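Side-chain contacts in DyP2 (Amycolatopsis sp. ATCC 39116, PDB 4G2C), which is a haem-containing dye peroxidase from a lignin-reactive bacterium, probably using hydrogen peroxide to oxidise dyes and lignin-related compounds, and also binds manganese: residues E146-P151 and V272-E277; E213-V218 and Q472-K477; F418-W423 and I444-R449. One frame throughout, in Å; residues are numbered along the deposited sequence.

How the interactions relate
Following the chain from the N terminus, residues 146-151 come first, at the end of helix 145-148, and interaction 1 joins them to strand 267-278 across 120 intervening residues. Before that loop closes, interaction 2 opens at 213-218, so the two cross; it closes at 472-477, at the start of strand 474-484. Interaction 3 lies wholly within this span, and 20 residues separate its segments 418-423 and 444-449. Strands 267-278 and 474-484 are sheet neighbours, which couples interactions 1 and 2. Gln446 extends from interaction 3 to Asp150 of interaction 1. Interactions 2 and 3 both border the haem, which Leu276 of segment 272-277 also touches.

Interaction 1. Residues E146-P151 and V272-E277; sequences EKLADP and VFRKLE. With ACT (acetate ion), chain B; ACT (acetate ion), chain M.
Asp150 and Arg274 meet head-on in a bidentate salt bridge that bridges a gap of 10.8 Å between their CA atoms. Arg274 NH2 donates to Asp150 OD1 at 2.7 Å, and Arg274 NH1 donates to Asp150 OD2 at 2.8 Å. Both bonds have an N-H...O angle of 162°, and each oxygen offers its syn lone pair. Carboxylate and guanidinium planes lie 22° apart, nearly coplanar, so the double grip restrains rotation of both groups. A bend in the Arg274 chain at chi3 (78°) brings its terminal nitrogens round to the acid. Leu148 CD1 packs 3.6 Å from Arg274 NH1, and Gln446 NE2 donates to Asp150 OD1 as well, so that buried oxygen has two donors.

The solvent side is looser: exposed Lys147 bridges to Glu417 and donates from NZ to O of the chain M acetate at 3.1 Å, an ion probably acquired during crystallisation.

A Schellman motif at Ala149 ends helix 145-148 and turns the chain toward Asp150. Phe416 of helix 416-424 packs against Leu148 and Arg274, while Met476 of strand 474-484 touches both partners of the bridge, which thus links a helix terminus to central strand 267-278.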
loop_
_atom_site.group_PDB
_atom_site.type_symbol
_atom_site.label_atom_id
_atom_site.label_comp_id
_atom_site.label_asym_id
_atom_site.label_seq_id
_atom_site.Cartn_x
_atom_site.Cartn_y
_atom_site.Cartn_z
ATOM N N GLU A 146 -14.522 -6.659 12.768
ATOM C CA GLU A 146 -15.140 -5.751 13.718
ATOM C C GLU A 146 -14.277 -4.521 13.994
ATOM O O GLU A 146 -14.762 -3.394 13.919
ATOM C CB GLU A 146 -15.477 -6.471 15.022
ATOM C CG GLU A 146 -16.880 -6.191 15.499
ATOM C CD GLU A 146 -17.125 -6.705 16.909
ATOM O OE1 GLU A 146 -17.296 -7.938 17.077
ATOM O OE2 GLU A 146 -17.146 -5.868 17.846
ATOM N N LYS A 147 -13.000 -4.715 14.306
ATOM C CA LYS A 147 -12.202 -3.565 14.730
ATOM C C LYS A 147 -11.900 -2.573 13.587
ATOM O O LYS A 147 -11.638 -1.391 13.836
ATOM C CB LYS A 147 -10.924 -4.012 15.436
ATOM C CG LYS A 147 -9.853 -4.547 14.505
ATOM C CD LYS A 147 -8.642 -5.035 15.291
ATOM C CE LYS A 147 -7.606 -5.640 14.370
ATOM N NZ LYS A 147 -6.459 -6.241 15.121
ATOM N N LEU A 148 -11.969 -3.050 12.346
ATOM C CA LEU A 148 -11.694 -2.211 11.177
ATOM C C LEU A 148 -12.970 -1.602 10.602
ATOM O O LEU A 148 -12.920 -0.768 9.683
ATOM C CB LEU A 148 -10.993 -3.030 10.086
ATOM C CG LEU A 148 -9.676 -3.686 10.504
ATOM C CD1 LEU A 148 -9.118 -4.562 9.383
ATOM C CD2 LEU A 148 -8.664 -2.628 10.935
ATOM N N ALA A 149 -14.105 -2.022 11.159
ATOM C CA ALA A 149 -15.422 -1.679 10.634
ATOM C C ALA A 149 -15.584 -2.129 9.187
ATOM O O ALA A 149 -16.212 -1.444 8.389
ATOM C CB ALA A 149 -15.715 -0.155 10.791
ATOM N N ASP A 150 -14.989 -3.271 8.852
ATOM C CA ASP A 150 -15.139 -3.877 7.527
ATOM C C ASP A 150 -16.546 -4.438 7.312
ATOM O O ASP A 150 -17.257 -4.768 8.261
ATOM C CB ASP A 150 -14.149 -5.036 7.348
ATOM C CG ASP A 150 -12.770 -4.578 6.895
ATOM O OD1 ASP A 150 -12.631 -3.443 6.356
ATOM O OD2 ASP A 150 -11.820 -5.367 7.073
ATOM N N PRO A 151 -16.954 -4.557 6.053
ATOM C CA PRO A 151 -18.174 -5.331 5.841
ATOM C C PRO A 151 -17.983 -6.753 6.376
ATOM O O PRO A 151 -16.863 -7.278 6.324
ATOM C CB PRO A 151 -18.336 -5.333 4.315
ATOM C CG PRO A 151 -17.097 -4.620 3.760
ATOM C CD PRO A 151 -16.524 -3.819 4.858
ATOM N N VAL A 272 -0.305 -7.554 3.964
ATOM C CA VAL A 272 -1.745 -7.295 3.925
ATOM C C VAL A 272 -2.188 -7.327 2.483
ATOM O O VAL A 272 -1.615 -6.623 1.660
ATOM C CB VAL A 272 -2.109 -5.883 4.445
ATOM C CG1 VAL A 272 -3.622 -5.773 4.677
ATOM C CG2 VAL A 272 -1.345 -5.545 5.699
ATOM N N PHE A 273 -3.192 -8.145 2.172
ATOM C CA PHE A 273 -3.882 -8.064 0.879
ATOM C C PHE A 273 -5.352 -7.723 1.109
ATOM O O PHE A 273 -6.045 -8.427 1.849
ATOM C CB PHE A 273 -3.765 -9.376 0.083
ATOM C CG PHE A 273 -4.340 -9.286 -1.304
ATOM C CD1 PHE A 273 -5.713 -9.279 -1.500
ATOM C CD2 PHE A 273 -3.513 -9.172 -2.411
ATOM C CE1 PHE A 273 -6.253 -9.168 -2.780
ATOM C CE2 PHE A 273 -4.042 -9.065 -3.691
ATOM C CZ PHE A 273 -5.414 -9.064 -3.871
ATOM N N ARG A 274 -5.820 -6.633 0.502
ATOM C CA ARG A 274 -7.229 -6.228 0.591
ATOM C C ARG A 274 -7.725 -5.714 -0.773
ATOM O O ARG A 274 -7.166 -4.759 -1.321
ATOM C CB ARG A 274 -7.414 -5.115 1.629
ATOM C CG ARG A 274 -7.530 -5.547 3.084
ATOM C CD ARG A 274 -7.242 -4.375 4.046
ATOM N NE ARG A 274 -8.368 -3.443 4.182
ATOM C CZ ARG A 274 -9.385 -3.649 5.014
ATOM N NH1 ARG A 274 -9.396 -4.741 5.759
ATOM N NH2 ARG A 274 -10.386 -2.780 5.108
ATOM N N LYS A 275 -8.779 -6.333 -1.308
ATOM C CA LYS A 275 -9.357 -5.905 -2.586
ATOM C C LYS A 275 -10.349 -4.795 -2.309
ATOM O O LYS A 275 -11.348 -5.003 -1.607
ATOM C CB LYS A 275 -10.064 -7.071 -3.294
ATOM C CG LYS A 275 -10.448 -6.798 -4.748
ATOM C CD LYS A 275 -11.276 -7.941 -5.323
ATOM C CE LYS A 275 -11.565 -7.739 -6.813
ATOM N NZ LYS A 275 -12.186 -8.930 -7.470
ATOM N N LEU A 276 -10.056 -3.609 -2.841
ATOM C CA LEU A 276 -10.840 -2.417 -2.541
ATOM C C LEU A 276 -11.480 -1.906 -3.819
ATOM O O LEU A 276 -10.797 -1.452 -4.739
ATOM C CB LEU A 276 -9.952 -1.324 -1.922
ATOM C CG LEU A 276 -9.130 -1.768 -0.708
ATOM C CD1 LEU A 276 -8.166 -0.678 -0.241
ATOM C CD2 LEU A 276 -10.036 -2.198 0.444
ATOM N N GLU A 277 -12.798 -1.982 -3.878
ATOM C CA GLU A 277 -13.500 -1.518 -5.057
ATOM C C GLU A 277 -13.688 -0.014 -4.993
ATOM O O GLU A 277 -14.066 0.539 -3.955
ATOM C CB GLU A 277 -14.851 -2.220 -5.202
ATOM C CG GLU A 277 -15.480 -2.026 -6.582
ATOM C CD GLU A 277 -16.841 -2.677 -6.684
ATOM O OE1 GLU A 277 -17.794 -2.157 -6.066
ATOM O OE2 GLU A 277 -16.953 -3.709 -7.375
HETATM C C ACT B . -7.432 -9.572 14.025
HETATM O O ACT B . -6.929 -10.264 13.079
HETATM O OXT ACT B . -7.164 -8.345 14.044
HETATM C CH3 ACT B . -8.305 -10.160 15.108
HETATM C C ACT M . -5.333 -2.244 16.364
HETATM O O ACT M . -5.980 -3.296 16.096
HETATM O OXT ACT M . -5.482 -1.738 17.503
HETATM C CH3 ACT M . -4.400 -1.613 15.391
#

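Interaction 2. Residues E213-V218 and Q472-K477; sequences EHFGYV and QAVTMK. With HEM (protoporphyrin IX containing Fe), chain C.
A type I beta turn from Glu213 to Gly216, at the haem edge, carries Phe215 to the beginning of strand 474-484. The contact is apolar: Phe215 CZ lies 3.8 Å from Val474 CG2 and 4.2 Å from Ala473 CB. Val474 CG2 and the carbonyl oxygen of Ala473 both approach the ring at its edge, near its plane, whereas haem methyl CMB stands oblique to it. Phe283 of helix 280-293 stacks with the same ring. CG2 of Val474 sits anti to its carbonyl carbon, beside the backbone N (chi1 167° for CG1), where it reaches both Phe215 and the haem vinyl group. Val474 CG2 lies 3.7 Å from HEM CBB.

The turn that presents Phe215 is braced from within as part of the haem pocket of this dye peroxidase. Gly216 N closes it on Glu213 O, and the positive phi of Gly216 (102°) suits a residue without a side chain. Glu213 bends at chi2, folding its carboxylate back over the turn. There Phe215 N donates to Glu213 OE2 from above the carboxylate plane, while Tyr217 N meets Glu213 OE1 at 2.7 Å, nearly end-on to the C-O bond. Gln278 NE2 is a further donor to OE2, which also lies 3.5 Å from haem CMB; this second-shell network therefore fixes the acid beside the porphyrin rim. On the strand side, Gln472 NE2 donates to Val474 O at 2.8 Å, with an N-H...O angle of 168°, holding the residues that lead into the strand.

Beyond the turn, Tyr217 CB packs 3.6 Å from haem CMA. Glu287 and Glu313 bind manganese nearby: Tyr217 OH makes a weak hydrogen bond to Glu287, and Val218 pairs through its backbone with Glu313.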
loop_
_atom_site.group_PDB
_atom_site.type_symbol
_atom_site.label_atom_id
_atom_site.label_comp_id
_atom_site.label_asym_id
_atom_site.label_seq_id
_atom_site.Cartn_x
_atom_site.Cartn_y
_atom_site.Cartn_z
ATOM N N GLU A 213 -4.178 5.918 -9.228
ATOM C CA GLU A 213 -5.287 5.011 -8.914
ATOM C C GLU A 213 -6.556 5.466 -9.645
ATOM O O GLU A 213 -6.538 6.481 -10.342
ATOM C CB GLU A 213 -5.508 4.877 -7.410
ATOM C CG GLU A 213 -5.662 6.202 -6.700
ATOM C CD GLU A 213 -6.912 6.943 -7.133
ATOM O OE1 GLU A 213 -6.787 8.115 -7.555
ATOM O OE2 GLU A 213 -8.020 6.348 -7.049
ATOM N N HIS A 214 -7.646 4.724 -9.499
ATOM C CA HIS A 214 -8.812 4.951 -10.363
ATOM C C HIS A 214 -9.506 6.305 -10.230
ATOM O O HIS A 214 -10.149 6.754 -11.171
ATOM C CB HIS A 214 -9.793 3.777 -10.310
ATOM C CG HIS A 214 -9.328 2.595 -11.111
ATOM N ND1 HIS A 214 -9.314 2.594 -12.490
ATOM C CD2 HIS A 214 -8.812 1.401 -10.729
ATOM C CE1 HIS A 214 -8.824 1.445 -12.925
ATOM N NE2 HIS A 214 -8.508 0.704 -11.875
ATOM N N PHE A 215 -9.343 6.979 -9.093
ATOM C CA PHE A 215 -9.954 8.297 -8.939
ATOM C C PHE A 215 -9.194 9.357 -9.727
ATOM O O PHE A 215 -9.645 10.511 -9.817
ATOM C CB PHE A 215 -10.055 8.720 -7.467
ATOM C CG PHE A 215 -10.931 7.826 -6.631
ATOM C CD1 PHE A 215 -11.976 7.121 -7.200
ATOM C CD2 PHE A 215 -10.697 7.687 -5.275
ATOM C CE1 PHE A 215 -12.787 6.294 -6.417
ATOM C CE2 PHE A 215 -11.499 6.871 -4.490
ATOM C CZ PHE A 215 -12.548 6.172 -5.068
ATOM N N GLY A 216 -8.049 8.963 -10.286
ATOM C CA GLY A 216 -7.226 9.846 -11.099
ATOM C C GLY A 216 -5.987 10.437 -10.425
ATOM O O GLY A 216 -5.245 11.224 -11.025
ATOM N N TYR A 217 -5.732 10.049 -9.179
ATOM C CA TYR A 217 -4.669 10.712 -8.418
ATOM C C TYR A 217 -3.378 9.891 -8.412
ATOM O O TYR A 217 -3.409 8.674 -8.246
ATOM C CB TYR A 217 -5.112 10.987 -6.980
ATOM C CG TYR A 217 -6.251 11.953 -6.854
ATOM C CD1 TYR A 217 -7.548 11.575 -7.204
ATOM C CD2 TYR A 217 -6.045 13.247 -6.373
ATOM C CE1 TYR A 217 -8.605 12.453 -7.084
ATOM C CE2 TYR A 217 -7.106 14.145 -6.254
ATOM C CZ TYR A 217 -8.381 13.738 -6.610
ATOM O OH TYR A 217 -9.442 14.611 -6.507
ATOM N N VAL A 218 -2.255 10.575 -8.596
ATOM C CA VAL A 218 -0.954 9.960 -8.415
ATOM C C VAL A 218 -0.965 9.156 -7.115
ATOM O O VAL A 218 -1.322 9.661 -6.065
ATOM C CB VAL A 218 0.169 11.015 -8.368
ATOM C CG1 VAL A 218 1.511 10.348 -8.053
ATOM C CG2 VAL A 218 0.258 11.755 -9.687
ATOM N N GLN A 472 -19.129 7.131 1.032
ATOM C CA GLN A 472 -18.081 6.113 0.973
ATOM C C GLN A 472 -18.018 5.506 -0.428
ATOM O O GLN A 472 -18.951 4.818 -0.854
ATOM C CB GLN A 472 -18.334 5.007 2.012
ATOM C CG GLN A 472 -17.135 4.075 2.246
ATOM C CD GLN A 472 -17.459 2.826 3.099
ATOM O OE1 GLN A 472 -18.076 2.905 4.169
ATOM N NE2 GLN A 472 -17.027 1.673 2.617
ATOM N N ALA A 473 -16.919 5.756 -1.142
ATOM C CA ALA A 473 -16.779 5.292 -2.527
ATOM C C ALA A 473 -15.797 4.134 -2.669
ATOM O O ALA A 473 -15.515 3.674 -3.781
ATOM C CB ALA A 473 -16.384 6.452 -3.457
ATOM N N VAL A 474 -15.265 3.678 -1.541
ATOM C CA VAL A 474 -14.353 2.543 -1.537
ATOM C C VAL A 474 -14.945 1.395 -0.729
ATOM O O VAL A 474 -15.354 1.575 0.423
ATOM C CB VAL A 474 -12.970 2.940 -0.992
ATOM C CG1 VAL A 474 -12.120 1.697 -0.699
ATOM C CG2 VAL A 474 -12.265 3.903 -1.974
ATOM N N THR A 475 -15.004 0.217 -1.339
ATOM C CA THR A 475 -15.595 -0.939 -0.674
ATOM C C THR A 475 -14.637 -2.114 -0.559
ATOM O O THR A 475 -14.111 -2.603 -1.561
ATOM C CB THR A 475 -16.876 -1.428 -1.406
ATOM O OG1 THR A 475 -17.757 -0.320 -1.628
ATOM C CG2 THR A 475 -17.602 -2.493 -0.583
ATOM N N MET A 476 -14.431 -2.574 0.670
ATOM C CA MET A 476 -13.596 -3.744 0.941
ATOM C C MET A 476 -14.322 -5.009 0.472
ATOM O O MET A 476 -15.409 -5.324 0.970
ATOM C CB MET A 476 -13.291 -3.814 2.446
ATOM C CG MET A 476 -12.860 -5.173 2.994
ATOM S SD MET A 476 -11.305 -5.708 2.282
ATOM C CE MET A 476 -10.887 -7.062 3.382
ATOM N N LYS A 477 -13.717 -5.726 -0.477
ATOM C CA LYS A 477 -14.362 -6.890 -1.102
ATOM C C LYS A 477 -13.846 -8.218 -0.559
ATOM O O LYS A 477 -14.324 -9.281 -0.952
ATOM C CB LYS A 477 -14.157 -6.874 -2.622
ATOM C CG LYS A 477 -14.664 -5.630 -3.310
ATOM C CD LYS A 477 -16.158 -5.441 -3.088
ATOM C CE LYS A 477 -16.973 -6.448 -3.883
ATOM N NZ LYS A 477 -18.424 -6.088 -3.849
HETATM C CHA HEM C . -1.115 7.912 -0.098
HETATM C CHB HEM C . -5.125 6.741 -2.583
HETATM C CHC HEM C . -5.937 2.980 0.382
HETATM C CHD HEM C . -2.425 4.620 3.280
HETATM C C1A HEM C . -2.116 7.916 -1.040
HETATM C C2A HEM C . -2.218 8.841 -2.150
HETATM C C3A HEM C . -3.321 8.509 -2.832
HETATM C C4A HEM C . -3.950 7.371 -2.184
HETATM C CMA HEM C . -3.853 9.204 -4.096
HETATM C CAA HEM C . -1.210 9.984 -2.456
HETATM C CBA HEM C . -0.034 9.422 -3.262
HETATM C CGA HEM C . 1.038 8.838 -2.370
HETATM O O1A HEM C . 1.532 9.526 -1.459
HETATM O O2A HEM C . 1.419 7.664 -2.562
HETATM C C1B HEM C . -5.720 5.626 -2.011
HETATM C C2B HEM C . -6.920 4.922 -2.461
HETATM C C3B HEM C . -7.127 3.883 -1.628
HETATM C C4B HEM C . -6.071 3.878 -0.645
HETATM C CMB HEM C . -7.794 5.338 -3.671
HETATM C CAB HEM C . -8.238 2.811 -1.657
HETATM C CBB HEM C . -8.925 2.564 -2.776
HETATM C C1C HEM C . -5.105 3.146 1.466
HETATM C C2C HEM C . -5.156 2.385 2.704
HETATM C C3C HEM C . -4.167 2.835 3.495
HETATM C C4C HEM C . -3.474 3.891 2.784
HETATM C CMC HEM C . -6.151 1.233 3.024
HETATM C CAC HEM C . -3.827 2.374 4.933
HETATM C CBC HEM C . -4.733 1.745 5.699
HETATM C C1D HEM C . -1.720 5.606 2.624
HETATM C C2D HEM C . -0.487 6.171 3.105
HETATM C C3D HEM C . -0.089 7.175 2.034
HETATM C C4D HEM C . -1.110 7.137 1.034
HETATM C CMD HEM C . 0.256 5.813 4.403
HETATM C CAD HEM C . 1.119 8.090 2.019
HETATM C CBD HEM C . 0.768 9.185 3.006
HETATM C CGD HEM C . 2.020 10.010 3.110
HETATM O O1D HEM C . 3.081 9.425 3.453
HETATM O O2D HEM C . 1.943 11.229 2.800
HETATM N NA HEM C . -3.172 7.036 -1.094
HETATM N NB HEM C . -5.239 4.951 -0.906
HETATM N NC HEM C . -4.065 4.059 1.551
HETATM N ND HEM C . -2.047 6.201 1.410
HETATM FE FE HEM C . -3.790 5.684 0.281
#

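Interaction 3. Residues F418-W423 and I444-R449; sequences FTQQIW and IGQGAR. With HEM (protoporphyrin IX containing Fe), chain C.
Helix 416-424 passes the loop at 444-449 so that Gln420 can reach Ile444 across the contact, the closest CA atoms being those of Gln420 and Gly445 at 7.4 Å. Both sides belong to the haem pocket, and the helix includes a wider pi-type turn at 419-423, where the Trp423 N to Phe418 O bond is weak.

One side-chain hydrogen bond joins the segments: Gln420 NE2 donates to Ile444 O at 3.1 Å. Its N-H...O angle is 147°, and the donor rises 42° out of the carbonyl plane, away from either lone-pair direction, although the acceptor lies close to the plane of the glutamine amide. CG of Gln420 is anti to its backbone N (chi1 -177°), and a bend at chi2 swings the amide toward the loop. NE2 also donates to Asn425 OD1, fixing the rotation of this buried group; the other end of the amide, OE1, lies 3.6 Å from haem CBC.

Ile444 lies over the rim of one haem face. Its CG2 lies 3.5 Å from the meso carbon CHC, and CD1 is 3.6 Å from pyrrole carbon C2C. Thr419 CG2 packs 3.7 Å from CAC of the haem vinyl group, so helix and loop both border this edge of the porphyrin. Gln446 CG makes a lesser contact with Gln420 NE2.

The loop is tied to itself as well: Arg449 NH2 donates to Gly445 O at 2.8 Å, in the carbonyl plane and on a lone pair.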
loop_
_atom_site.group_PDB
_atom_site.type_symbol
_atom_site.label_atom_id
_atom_site.label_comp_id
_atom_site.label_asym_id
_atom_site.label_seq_id
_atom_site.Cartn_x
_atom_site.Cartn_y
_atom_site.Cartn_z
ATOM N N PHE A 418 -3.382 -0.191 12.775
ATOM C CA PHE A 418 -3.332 1.084 13.479
ATOM C C PHE A 418 -3.830 2.197 12.548
ATOM O O PHE A 418 -4.713 2.990 12.903
ATOM C CB PHE A 418 -1.885 1.374 13.944
ATOM C CG PHE A 418 -1.786 2.394 15.055
ATOM C CD1 PHE A 418 -1.707 3.754 14.771
ATOM C CD2 PHE A 418 -1.779 1.989 16.389
ATOM C CE1 PHE A 418 -1.611 4.701 15.803
ATOM C CE2 PHE A 418 -1.694 2.920 17.428
ATOM C CZ PHE A 418 -1.611 4.283 17.129
ATOM N N THR A 419 -3.255 2.255 11.349
ATOM C CA THR A 419 -3.538 3.338 10.402
ATOM C C THR A 419 -5.015 3.350 9.996
ATOM O O THR A 419 -5.664 4.402 9.969
ATOM C CB THR A 419 -2.643 3.220 9.153
ATOM O OG1 THR A 419 -1.269 3.428 9.527
ATOM C CG2 THR A 419 -3.047 4.227 8.081
ATOM N N GLN A 420 -5.548 2.163 9.717
ATOM C CA GLN A 420 -6.946 2.014 9.318
ATOM C C GLN A 420 -7.876 2.303 10.489
ATOM O O GLN A 420 -8.849 3.060 10.362
ATOM C CB GLN A 420 -7.208 0.592 8.816
ATOM C CG GLN A 420 -8.621 0.383 8.322
ATOM C CD GLN A 420 -8.874 1.117 7.022
ATOM O OE1 GLN A 420 -8.176 0.891 6.033
ATOM N NE2 GLN A 420 -9.865 2.011 7.016
ATOM N N GLN A 421 -7.572 1.702 11.634
ATOM C CA GLN A 421 -8.469 1.791 12.791
ATOM C C GLN A 421 -8.315 3.082 13.605
ATOM O O GLN A 421 -9.278 3.822 13.793
ATOM C CB GLN A 421 -8.318 0.567 13.707
ATOM C CG GLN A 421 -9.242 0.639 14.934
ATOM C CD GLN A 421 -9.016 -0.466 15.960
ATOM O OE1 GLN A 421 -8.377 -1.479 15.686
ATOM N NE2 GLN A 421 -9.549 -0.264 17.159
ATOM N N ILE A 422 -7.100 3.348 14.071
ATOM C CA ILE A 422 -6.830 4.424 15.025
ATOM C C ILE A 422 -6.677 5.792 14.363
ATOM O O ILE A 422 -6.763 6.824 15.025
ATOM C CB ILE A 422 -5.522 4.135 15.789
ATOM C CG1 ILE A 422 -5.557 2.717 16.351
ATOM C CG2 ILE A 422 -5.252 5.205 16.866
ATOM C CD1 ILE A 422 -6.546 2.543 17.495
ATOM N N TRP A 423 -6.415 5.800 13.062
ATOM C CA TRP A 423 -6.255 7.051 12.336
ATOM C C TRP A 423 -7.414 7.277 11.358
ATOM O O TRP A 423 -8.245 8.175 11.559
ATOM C CB TRP A 423 -4.899 7.098 11.626
ATOM C CG TRP A 423 -3.726 7.320 12.573
ATOM C CD1 TRP A 423 -3.794 7.559 13.931
ATOM C CD2 TRP A 423 -2.324 7.349 12.233
ATOM N NE1 TRP A 423 -2.523 7.726 14.441
ATOM C CE2 TRP A 423 -1.608 7.600 13.424
ATOM C CE3 TRP A 423 -1.606 7.187 11.038
ATOM C CZ2 TRP A 423 -0.213 7.694 13.454
ATOM C CZ3 TRP A 423 -0.218 7.277 11.071
ATOM C CH2 TRP A 423 0.460 7.536 12.274
ATOM N N ILE A 444 -10.900 6.294 2.643
ATOM C CA ILE A 444 -10.904 4.916 3.136
ATOM C C ILE A 444 -11.562 4.714 4.495
ATOM O O ILE A 444 -11.567 3.598 5.015
ATOM C CB ILE A 444 -9.472 4.348 3.226
ATOM C CG1 ILE A 444 -8.643 5.152 4.239
ATOM C CG2 ILE A 444 -8.832 4.321 1.854
ATOM C CD1 ILE A 444 -7.332 4.479 4.640
ATOM N N GLY A 445 -12.080 5.790 5.085
ATOM C CA GLY A 445 -12.715 5.703 6.393
ATOM C C GLY A 445 -13.937 4.788 6.415
ATOM O O GLY A 445 -14.780 4.839 5.503
ATOM N N GLN A 446 -14.035 3.957 7.457
ATOM C CA GLN A 446 -15.131 3.000 7.583
ATOM C C GLN A 446 -15.929 3.223 8.863
ATOM O O GLN A 446 -15.385 3.635 9.890
ATOM C CB GLN A 446 -14.617 1.553 7.478
ATOM C CG GLN A 446 -14.074 1.245 6.089
ATOM C CD GLN A 446 -13.756 -0.239 5.825
ATOM O OE1 GLN A 446 -13.940 -0.711 4.706
ATOM N NE2 GLN A 446 -13.254 -0.955 6.831
ATOM N N GLY A 447 -17.227 2.961 8.784
ATOM C CA GLY A 447 -18.137 3.254 9.869
ATOM C C GLY A 447 -19.001 4.465 9.549
ATOM O O GLY A 447 -18.977 4.988 8.411
ATOM N N ALA A 448 -19.757 4.917 10.552
ATOM C CA ALA A 448 -20.653 6.065 10.395
ATOM C C ALA A 448 -19.864 7.335 10.060
ATOM O O ALA A 448 -18.784 7.554 10.589
ATOM C CB ALA A 448 -21.488 6.264 11.651
ATOM N N ARG A 449 -20.410 8.146 9.162
ATOM C CA ARG A 449 -19.781 9.380 8.705
ATOM C C ARG A 449 -20.710 10.556 8.969
ATOM O O ARG A 449 -21.931 10.384 9.048
ATOM C CB ARG A 449 -19.523 9.301 7.195
ATOM C CG ARG A 449 -18.472 8.259 6.758
ATOM C CD ARG A 449 -18.160 8.358 5.258
ATOM N NE ARG A 449 -17.062 7.482 4.860
ATOM C CZ ARG A 449 -16.260 7.706 3.821
ATOM N NH1 ARG A 449 -16.411 8.792 3.056
ATOM N NH2 ARG A 449 -15.285 6.849 3.555
HETATM C CHA HEM C . -1.115 7.912 -0.098
HETATM C CHB HEM C . -5.125 6.741 -2.583
HETATM C CHC HEM C . -5.937 2.980 0.382
HETATM C CHD HEM C . -2.425 4.620 3.280
HETATM C C1A HEM C . -2.116 7.916 -1.040
HETATM C C2A HEM C . -2.218 8.841 -2.150
HETATM C C3A HEM C . -3.321 8.509 -2.832
HETATM C C4A HEM C . -3.950 7.371 -2.184
HETATM C CMA HEM C . -3.853 9.204 -4.096
HETATM C CAA HEM C . -1.210 9.984 -2.456
HETATM C CBA HEM C . -0.034 9.422 -3.262
HETATM C CGA HEM C . 1.038 8.838 -2.370
HETATM O O1A HEM C . 1.532 9.526 -1.459
HETATM O O2A HEM C . 1.419 7.664 -2.562
HETATM C C1B HEM C . -5.720 5.626 -2.011
HETATM C C2B HEM C . -6.920 4.922 -2.461
HETATM C C3B HEM C . -7.127 3.883 -1.628
HETATM C C4B HEM C . -6.071 3.878 -0.645
HETATM C CMB HEM C . -7.794 5.338 -3.671
HETATM C CAB HEM C . -8.238 2.811 -1.657
HETATM C CBB HEM C . -8.925 2.564 -2.776
HETATM C C1C HEM C . -5.105 3.146 1.466
HETATM C C2C HEM C . -5.156 2.385 2.704
HETATM C C3C HEM C . -4.167 2.835 3.495
HETATM C C4C HEM C . -3.474 3.891 2.784
HETATM C CMC HEM C . -6.151 1.233 3.024
HETATM C CAC HEM C . -3.827 2.374 4.933
HETATM C CBC HEM C . -4.733 1.745 5.699
HETATM C C1D HEM C . -1.720 5.606 2.624
HETATM C C2D HEM C . -0.487 6.171 3.105
HETATM C C3D HEM C . -0.089 7.175 2.034
HETATM C C4D HEM C . -1.110 7.137 1.034
HETATM C CMD HEM C . 0.256 5.813 4.403
HETATM C CAD HEM C . 1.119 8.090 2.019
HETATM C CBD HEM C . 0.768 9.185 3.006
HETATM C CGD HEM C . 2.020 10.010 3.110
HETATM O O1D HEM C . 3.081 9.425 3.453
HETATM O O2D HEM C . 1.943 11.229 2.800
HETATM N NA HEM C . -3.172 7.036 -1.094
HETATM N NB HEM C . -5.239 4.951 -0.906
HETATM N NC HEM C . -4.065 4.059 1.551
HETATM N ND HEM C . -2.047 6.201 1.410
HETATM FE FE HEM C . -3.790 5.684 0.281
#